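Local coordinates for protein TodX (Pseudomonas putida, PDB 3BS0) that forms a beta barrel in the outer membrane and probably carries toluene and related aromatic hydrocarbons across it, at residues Lys112-Gln117 with Glu414-Ser419; Gly140-Tyr143 with Leu149-Gly152; Leu204-Thr209 with Pro265-Ile270. One frame throughout, in Å; residues are numbered along the deposited sequence.

Overall arrangement
All three contacts belong to one outer-membrane barrel and its loops, but they do not touch each other. Interactions 1 and 3 lie with their centres about 25 Å apart and their nearest atoms about 13 Å apart, near the end of the barrel that in this family faces outward. Interaction 2 joins the two chain ends flanking a short turn at the other end, its centre about 49 Å from that of interaction 1 and about 43 Å from that of interaction 3. Bound detergent (C8E) lies near two of the contacts: the Ile270 side chain is about 4 Å from a C8E molecule and that of Glu414 about 9 Å from one. Along the chain, interactions 2 and 3 both fall within the long excursion closed by interaction 1.

Interaction 1: residues Lys112-Gln117 with Glu414-Ser419; sequences KSFLSQ and EMLRQS
Phe114 and Leu416 make the central touch here: the CD2 methyl of Leu416 comes up to the rim of the phenyl ring, close to its plane, 3.5 Å from CE2 of Phe114. CZ of Phe114 is nearly as near to the same methyl. The two side chains slide past each other in opposite directions; the methyl meets the ring edge, while over one face lies Leu115 of the ring's own segment, its CG 4.2 Å above the Phe114 ring plane, toward the rim. Farther round the same edge lies the Glu414 carboxylate, with its OE1 4.2 Å from Phe114 CE2. That oxygen also comes within 4.3 Å of CD2 of Leu115, but Glu414 is poorly ordered, and no hydrogen bond joins the two segments. Leu416 immediately precedes strand 417-433, the last strand of the FadL-type barrel, which pairs with strand 44-60 to close the wall; Phe114 belongs to the long loop between strands 93-108 and 129-143. The contact therefore rests a loop against the wall's closing seam. Val59, Asp61 and Ala67 also touch the Phe114 side chain. Next along the chain, the Ser116 hydroxyl is hydrogen-bonded to Phe126 O and Asn128 ND2, tying the turn to the later part of its loop and the strand beyond, while on the opposite segment Leu416 also packs on Ile366.

Interaction 2: residues Gly140-Tyr143 with Leu149-Gly152; sequences GFSY and LTFG
Tyr143 overlaps Phe151 at the root of its side chain: the two CB atoms, Tyr143 CB and Phe151 CB, stand 4.3 Å apart on one face of the sheet, and from there the two rings lead away from the opposing segments. They belong to a beta hairpin, in which strand 129-143 turns through a short loop into strand 151-169, two neighbouring staves of the FadL-type barrel. Tyr143 and Phe151 form an antiparallel hydrogen-bonded pair, though an uneven one. Tyr143 N gives its hydrogen to Phe151 O over 3.2 Å at a fairly straight 154°, approaching from above the carbonyl plane, 49° out of it. The return bond, from Phe151 N to Tyr143 O, is short at 2.9 Å but strongly bent, and weak. Tyr143 O has further neighbours in Thr150, whose CA makes a CA-H...O contact with it and whose CG2 lies 3.5 Å away.

On the other face lies the Ser142 side chain. Its hydroxyl has Pro34 O as a hydrogen-bonding partner, and Thr150 packs on Ser38 and Phe39; these residues of the N-terminal segment precede the first barrel strand, so this face meets the part of the chain that in this family plugs the lumen. On the Tyr143 face the rings of Phe141 and Tyr143 both meet Trp93, giving an aromatic cluster at the barrel end. In Ser142 the hydroxyl extends anti to the backbone N (chi1 -167°), a turn that brings Ser142 OG to 3.1 Å from Phe151 O, the same oxygen that accepts from Tyr143 N.

Interaction 3: residues Leu204-Thr209 with Pro265-Ile270; sequences LSRNST and PLDGDI
Arg206 reaches across to Asp267 with a side chain whose CB points toward segment 265-270. From CB the chain bends about the CB-CG bond (chi2 67°) and again about CG-CD (chi3 138°), and on its course it also touches Lys251 of strand 244-257. At the tip, NH2 of Arg206 stops 4.2 Å from OD1 of Asp267, too far for a salt bridge, though the opposite charges probably still attract. The two flat groups are nearly perpendicular, 85° between planes, and OD1 approaches the guanidinium obliquely. The other terminal nitrogen, NH1, has a weak hydrogen bond to Thr253 OG1, and Asp267 OD1 bonds the same hydroxyl, so Thr253 of strand 244-257 links the pair. Asp267 lies in strand 263-272 of the barrel wall, next to strand 244-257, whereas Arg206 is in the loop running from strand 199-204 to strand 214-228; the start of this loop and the end of the strand before it pack against the wall. Around Leu204 the contact turns apolar. Leu204 and Ile270 cross at about a right angle and meet methyl to methyl, CD1 of Leu204 lying 4.1 Å from CD1 of Ile270. Both also pack on Ala252, near a bound detergent.

Interaction 1: residues Lys112-Gln117 with Glu414-Ser419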
loop_
_atom_site.group_PDB
_atom_site.type_symbol
_atom_site.label_atom_id
_atom_site.label_comp_id
_atom_site.label_asym_id
_atom_site.label_seq_id
_atom_site.Cartn_x
_atom_site.Cartn_y
_atom_site.Cartn_z
ATOM N N LYS A 112 -1.215 24.151 10.741
ATOM C CA LYS A 112 -2.073 25.336 10.870
ATOM C C LYS A 112 -3.554 24.978 10.805
ATOM O O LYS A 112 -4.394 25.848 10.911
ATOM C CB LYS A 112 -1.749 26.354 9.769
ATOM C CG LYS A 112 -0.262 26.621 9.614
ATOM C CD LYS A 112 0.009 27.603 8.495
ATOM C CE LYS A 112 -0.500 29.006 8.835
ATOM N NZ LYS A 112 -0.284 29.954 7.689
ATOM N N SER A 113 -3.854 23.694 10.649
ATOM C CA SER A 113 -5.224 23.210 10.555
ATOM C C SER A 113 -5.931 22.937 11.899
ATOM O O SER A 113 -5.294 22.910 12.962
ATOM C CB SER A 113 -5.251 21.942 9.721
ATOM O OG SER A 113 -6.398 21.189 10.045
ATOM N N PHE A 114 -7.247 22.717 11.840
ATOM C CA PHE A 114 -8.019 22.474 13.045
ATOM C C PHE A 114 -7.631 21.142 13.665
ATOM O O PHE A 114 -7.761 20.955 14.872
ATOM C CB PHE A 114 -9.529 22.528 12.766
ATOM C CG PHE A 114 -10.068 21.359 11.973
ATOM C CD1 PHE A 114 -10.110 21.397 10.581
ATOM C CD2 PHE A 114 -10.559 20.231 12.622
ATOM C CE1 PHE A 114 -10.638 20.334 9.850
ATOM C CE2 PHE A 114 -11.087 19.160 11.902
ATOM C CZ PHE A 114 -11.127 19.212 10.507
ATOM N N LEU A 115 -7.139 20.218 12.841
ATOM C CA LEU A 115 -6.713 18.919 13.342
ATOM C C LEU A 115 -5.589 19.142 14.359
ATOM O O LEU A 115 -5.309 18.277 15.200
ATOM C CB LEU A 115 -6.216 18.041 12.194
ATOM C CG LEU A 115 -7.226 17.667 11.107
ATOM C CD1 LEU A 115 -6.493 16.985 9.970
ATOM C CD2 LEU A 115 -8.305 16.758 11.663
ATOM N N SER A 116 -4.945 20.304 14.279
ATOM C CA SER A 116 -3.863 20.637 15.204
ATOM C C SER A 116 -4.316 21.567 16.330
ATOM O O SER A 116 -3.517 22.336 16.873
ATOM C CB SER A 116 -2.675 21.267 14.466
ATOM O OG SER A 116 -2.000 20.310 13.665
ATOM N N GLN A 117 -5.606 21.559 16.646
ATOM C CA GLN A 117 -6.026 22.359 17.782
ATOM C C GLN A 117 -6.562 21.509 18.909
ATOM O O GLN A 117 -7.017 20.374 18.731
ATOM C CB GLN A 117 -7.008 23.514 17.447
ATOM C CG GLN A 117 -8.001 23.397 16.342
ATOM C CD GLN A 117 -8.469 24.799 15.892
ATOM O OE1 GLN A 117 -9.566 24.973 15.365
ATOM N NE2 GLN A 117 -7.617 25.794 16.095
ATOM N N GLU A 414 -16.064 16.650 17.347
ATOM C CA GLU A 414 -15.536 16.280 16.051
ATOM C C GLU A 414 -16.446 15.358 15.243
ATOM O O GLU A 414 -16.366 14.127 15.327
ATOM C CB GLU A 414 -14.124 15.688 16.170
ATOM C CG GLU A 414 -13.018 16.660 15.705
ATOM C CD GLU A 414 -11.604 16.115 15.898
ATOM O OE1 GLU A 414 -10.669 16.622 15.234
ATOM O OE2 GLU A 414 -11.428 15.188 16.722
ATOM N N MET A 415 -17.341 15.995 14.490
ATOM C CA MET A 415 -18.261 15.333 13.565
ATOM C C MET A 415 -17.629 15.809 12.258
ATOM O O MET A 415 -17.784 16.965 11.863
ATOM C CB MET A 415 -19.669 15.902 13.702
ATOM C CG MET A 415 -20.599 15.528 12.566
ATOM S SD MET A 415 -21.970 16.708 12.433
ATOM C CE MET A 415 -22.985 16.209 13.808
ATOM N N LEU A 416 -16.897 14.917 11.609
ATOM C CA LEU A 416 -16.170 15.255 10.397
ATOM C C LEU A 416 -16.705 14.682 9.107
ATOM O O LEU A 416 -17.536 13.775 9.109
ATOM C CB LEU A 416 -14.726 14.782 10.531
ATOM C CG LEU A 416 -13.896 15.305 11.692
ATOM C CD1 LEU A 416 -12.604 14.517 11.770
ATOM C CD2 LEU A 416 -13.621 16.781 11.497
ATOM N N ARG A 417 -16.216 15.233 7.998
ATOM C CA ARG A 417 -16.571 14.723 6.688
ATOM C C ARG A 417 -15.298 14.758 5.873
ATOM O O ARG A 417 -14.517 15.690 5.977
ATOM C CB ARG A 417 -17.733 15.501 6.038
ATOM C CG ARG A 417 -17.545 16.960 5.787
ATOM C CD ARG A 417 -18.903 17.585 5.413
ATOM N NE ARG A 417 -18.791 19.027 5.196
ATOM C CZ ARG A 417 -18.380 19.590 4.066
ATOM N NH1 ARG A 417 -18.050 18.843 3.026
ATOM N NH2 ARG A 417 -18.261 20.903 3.997
ATOM N N GLN A 418 -15.079 13.704 5.098
ATOM C CA GLN A 418 -13.869 13.573 4.315
ATOM C C GLN A 418 -14.150 13.256 2.862
ATOM O O GLN A 418 -15.136 12.591 2.534
ATOM C CB GLN A 418 -13.002 12.468 4.911
ATOM C CG GLN A 418 -11.516 12.541 4.577
ATOM C CD GLN A 418 -10.707 11.470 5.313
ATOM O OE1 GLN A 418 -10.713 10.292 4.939
ATOM N NE2 GLN A 418 -10.030 11.877 6.379
ATOM N N SER A 419 -13.271 13.752 1.994
ATOM C CA SER A 419 -13.366 13.524 0.555
ATOM C C SER A 419 -11.969 13.079 0.152
ATOM O O SER A 419 -10.982 13.762 0.435
ATOM C CB SER A 419 -13.780 14.810 -0.166
ATOM O OG SER A 419 -13.042 15.926 0.304
#

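Interaction 2: residues Gly140-Tyr143 with Leu149-Gly152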
loop_
_atom_site.group_PDB
_atom_site.type_symbol
_atom_site.label_atom_id
_atom_site.label_comp_id
_atom_site.label_asym_id
_atom_site.label_seq_id
_atom_site.Cartn_x
_atom_site.Cartn_y
_atom_site.Cartn_z
ATOM N N GLY A 140 12.364 -15.461 -6.604
ATOM C CA GLY A 140 11.400 -16.372 -7.184
ATOM C C GLY A 140 11.864 -17.084 -8.426
ATOM O O GLY A 140 12.905 -16.767 -8.978
ATOM N N PHE A 141 11.069 -18.052 -8.863
ATOM C CA PHE A 141 11.378 -18.837 -10.047
ATOM C C PHE A 141 10.102 -19.138 -10.815
ATOM O O PHE A 141 8.999 -18.825 -10.374
ATOM C CB PHE A 141 12.028 -20.154 -9.644
ATOM C CG PHE A 141 11.078 -21.125 -9.010
ATOM C CD1 PHE A 141 10.214 -21.890 -9.790
ATOM C CD2 PHE A 141 11.017 -21.253 -7.634
ATOM C CE1 PHE A 141 9.305 -22.764 -9.204
ATOM C CE2 PHE A 141 10.114 -22.123 -7.042
ATOM C CZ PHE A 141 9.257 -22.878 -7.829
ATOM N N SER A 142 10.268 -19.773 -11.962
ATOM C CA SER A 142 9.143 -20.140 -12.799
ATOM C C SER A 142 9.578 -21.283 -13.708
ATOM O O SER A 142 10.668 -21.250 -14.278
ATOM C CB SER A 142 8.691 -18.948 -13.637
ATOM O OG SER A 142 7.434 -19.207 -14.231
ATOM N N TYR A 143 8.726 -22.297 -13.821
ATOM C CA TYR A 143 9.015 -23.457 -14.652
ATOM C C TYR A 143 7.911 -23.684 -15.671
ATOM O O TYR A 143 6.730 -23.679 -15.332
ATOM C CB TYR A 143 9.171 -24.716 -13.792
ATOM C CG TYR A 143 9.637 -25.919 -14.582
ATOM C CD1 TYR A 143 10.840 -25.887 -15.283
ATOM C CD2 TYR A 143 8.870 -27.084 -14.649
ATOM C CE1 TYR A 143 11.274 -26.984 -16.036
ATOM C CE2 TYR A 143 9.294 -28.191 -15.404
ATOM C CZ TYR A 143 10.497 -28.133 -16.097
ATOM O OH TYR A 143 10.920 -29.198 -16.874
ATOM N N LEU A 149 0.807 -25.760 -18.944
ATOM C CA LEU A 149 0.788 -25.147 -17.619
ATOM C C LEU A 149 2.118 -24.463 -17.318
ATOM O O LEU A 149 3.116 -24.702 -17.999
ATOM C CB LEU A 149 0.496 -26.196 -16.544
ATOM C CG LEU A 149 1.389 -27.436 -16.480
ATOM C CD1 LEU A 149 2.852 -27.046 -16.434
ATOM C CD2 LEU A 149 1.024 -28.241 -15.244
ATOM N N THR A 150 2.137 -23.628 -16.287
ATOM C CA THR A 150 3.358 -22.922 -15.935
ATOM C C THR A 150 3.440 -22.657 -14.436
ATOM O O THR A 150 2.769 -21.780 -13.904
ATOM C CB THR A 150 3.440 -21.596 -16.699
ATOM O OG1 THR A 150 3.227 -21.843 -18.093
ATOM C CG2 THR A 150 4.795 -20.961 -16.522
ATOM N N PHE A 151 4.278 -23.431 -13.761
ATOM C CA PHE A 151 4.463 -23.310 -12.321
ATOM C C PHE A 151 5.132 -21.972 -12.000
ATOM O O PHE A 151 5.833 -21.414 -12.841
ATOM C CB PHE A 151 5.332 -24.479 -11.844
ATOM C CG PHE A 151 5.097 -24.882 -10.419
ATOM C CD1 PHE A 151 5.526 -26.126 -9.972
ATOM C CD2 PHE A 151 4.451 -24.031 -9.521
ATOM C CE1 PHE A 151 5.313 -26.521 -8.649
ATOM C CE2 PHE A 151 4.232 -24.412 -8.195
ATOM C CZ PHE A 151 4.662 -25.658 -7.759
ATOM N N GLY A 152 4.912 -21.461 -10.792
ATOM C CA GLY A 152 5.513 -20.197 -10.402
ATOM C C GLY A 152 5.435 -19.892 -8.918
ATOM O O GLY A 152 4.347 -19.690 -8.384
#

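Interaction 3: residues Leu204-Thr209 with Pro265-Ile270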
loop_
_atom_site.group_PDB
_atom_site.type_symbol
_atom_site.label_atom_id
_atom_site.label_comp_id
_atom_site.label_asym_id
_atom_site.label_seq_id
_atom_site.Cartn_x
_atom_site.Cartn_y
_atom_site.Cartn_z
ATOM N N LEU A 204 5.924 9.861 15.609
ATOM C CA LEU A 204 6.821 8.799 15.175
ATOM C C LEU A 204 7.549 9.447 14.007
ATOM O O LEU A 204 7.176 9.289 12.854
ATOM C CB LEU A 204 6.017 7.583 14.730
ATOM C CG LEU A 204 5.459 6.726 15.869
ATOM C CD1 LEU A 204 4.532 7.508 16.797
ATOM C CD2 LEU A 204 4.716 5.570 15.235
ATOM N N SER A 205 8.592 10.194 14.339
ATOM C CA SER A 205 9.358 10.964 13.374
ATOM C C SER A 205 10.741 10.478 13.001
ATOM O O SER A 205 11.351 11.027 12.094
ATOM C CB SER A 205 9.550 12.367 13.918
ATOM O OG SER A 205 10.595 12.341 14.883
ATOM N N ARG A 206 11.256 9.477 13.699
ATOM C CA ARG A 206 12.613 9.021 13.434
ATOM C C ARG A 206 12.893 8.256 12.180
ATOM O O ARG A 206 12.072 7.468 11.713
ATOM C CB ARG A 206 13.135 8.187 14.600
ATOM C CG ARG A 206 13.670 9.013 15.737
ATOM C CD ARG A 206 12.554 9.779 16.389
ATOM N NE ARG A 206 12.677 9.749 17.840
ATOM C CZ ARG A 206 11.677 10.012 18.676
ATOM N NH1 ARG A 206 10.478 10.324 18.195
ATOM N NH2 ARG A 206 11.873 9.957 19.988
ATOM N N ASN A 207 14.056 8.496 11.597
ATOM C CA ASN A 207 14.332 7.663 10.470
ATOM C C ASN A 207 15.519 6.755 10.601
ATOM O O ASN A 207 16.543 7.015 11.261
ATOM C CB ASN A 207 14.434 8.387 9.135
ATOM C CG ASN A 207 14.224 7.416 7.957
ATOM O OD1 ASN A 207 14.617 6.250 8.025
ATOM N ND2 ASN A 207 13.600 7.889 6.888
ATOM N N SER A 208 15.277 5.638 9.947
ATOM C CA SER A 208 16.149 4.525 9.780
ATOM C C SER A 208 16.683 3.739 10.956
ATOM O O SER A 208 15.908 3.278 11.796
ATOM C CB SER A 208 17.263 4.914 8.804
ATOM O OG SER A 208 16.669 5.282 7.562
ATOM N N THR A 209 18.002 3.611 11.050
ATOM C CA THR A 209 18.529 2.686 12.038
ATOM C C THR A 209 19.648 2.970 13.047
ATOM O O THR A 209 20.818 2.589 12.916
ATOM C CB THR A 209 18.809 1.385 11.279
ATOM O OG1 THR A 209 19.889 1.590 10.358
ATOM C CG2 THR A 209 17.564 1.001 10.446
ATOM N N PRO A 265 5.913 16.517 26.759
ATOM C CA PRO A 265 6.459 15.438 25.922
ATOM C C PRO A 265 7.059 14.293 26.718
ATOM O O PRO A 265 7.474 14.463 27.858
ATOM C CB PRO A 265 7.531 16.145 25.115
ATOM C CG PRO A 265 8.093 17.103 26.131
ATOM C CD PRO A 265 6.802 17.692 26.709
ATOM N N LEU A 266 7.115 13.118 26.110
ATOM C CA LEU A 266 7.697 11.999 26.794
ATOM C C LEU A 266 8.070 10.888 25.827
ATOM O O LEU A 266 7.212 10.248 25.211
ATOM C CB LEU A 266 6.764 11.553 27.920
ATOM C CG LEU A 266 5.710 10.455 27.923
ATOM C CD1 LEU A 266 6.404 9.119 28.033
ATOM C CD2 LEU A 266 4.793 10.642 29.136
ATOM N N ASP A 267 9.389 10.708 25.688
ATOM C CA ASP A 267 9.999 9.715 24.800
ATOM C C ASP A 267 9.935 8.323 25.368
ATOM O O ASP A 267 10.034 8.132 26.576
ATOM C CB ASP A 267 11.468 10.035 24.556
ATOM C CG ASP A 267 11.700 11.486 24.266
ATOM O OD1 ASP A 267 10.945 12.060 23.453
ATOM O OD2 ASP A 267 12.645 12.051 24.845
ATOM N N GLY A 268 9.788 7.350 24.481
ATOM C CA GLY A 268 9.719 5.976 24.913
ATOM C C GLY A 268 9.651 5.063 23.715
ATOM O O GLY A 268 9.950 5.459 22.588
ATOM N N ASP A 269 9.259 3.827 23.973
ATOM C CA ASP A 269 9.125 2.828 22.937
ATOM C C ASP A 269 7.651 2.713 22.534
ATOM O O ASP A 269 6.755 2.976 23.341
ATOM C CB ASP A 269 9.616 1.476 23.459
ATOM C CG ASP A 269 9.491 0.380 22.426
ATOM O OD1 ASP A 269 10.325 0.348 21.490
ATOM O OD2 ASP A 269 8.549 -0.438 22.539
ATOM N N ILE A 270 7.408 2.337 21.283
ATOM C CA ILE A 270 6.052 2.166 20.803
ATOM C C ILE A 270 6.036 0.972 19.898
ATOM O O ILE A 270 6.966 0.754 19.119
ATOM C CB ILE A 270 5.522 3.398 20.026
ATOM C CG1 ILE A 270 3.997 3.331 19.937
ATOM C CG2 ILE A 270 6.101 3.448 18.619
ATOM C CD1 ILE A 270 3.347 4.631 19.469
#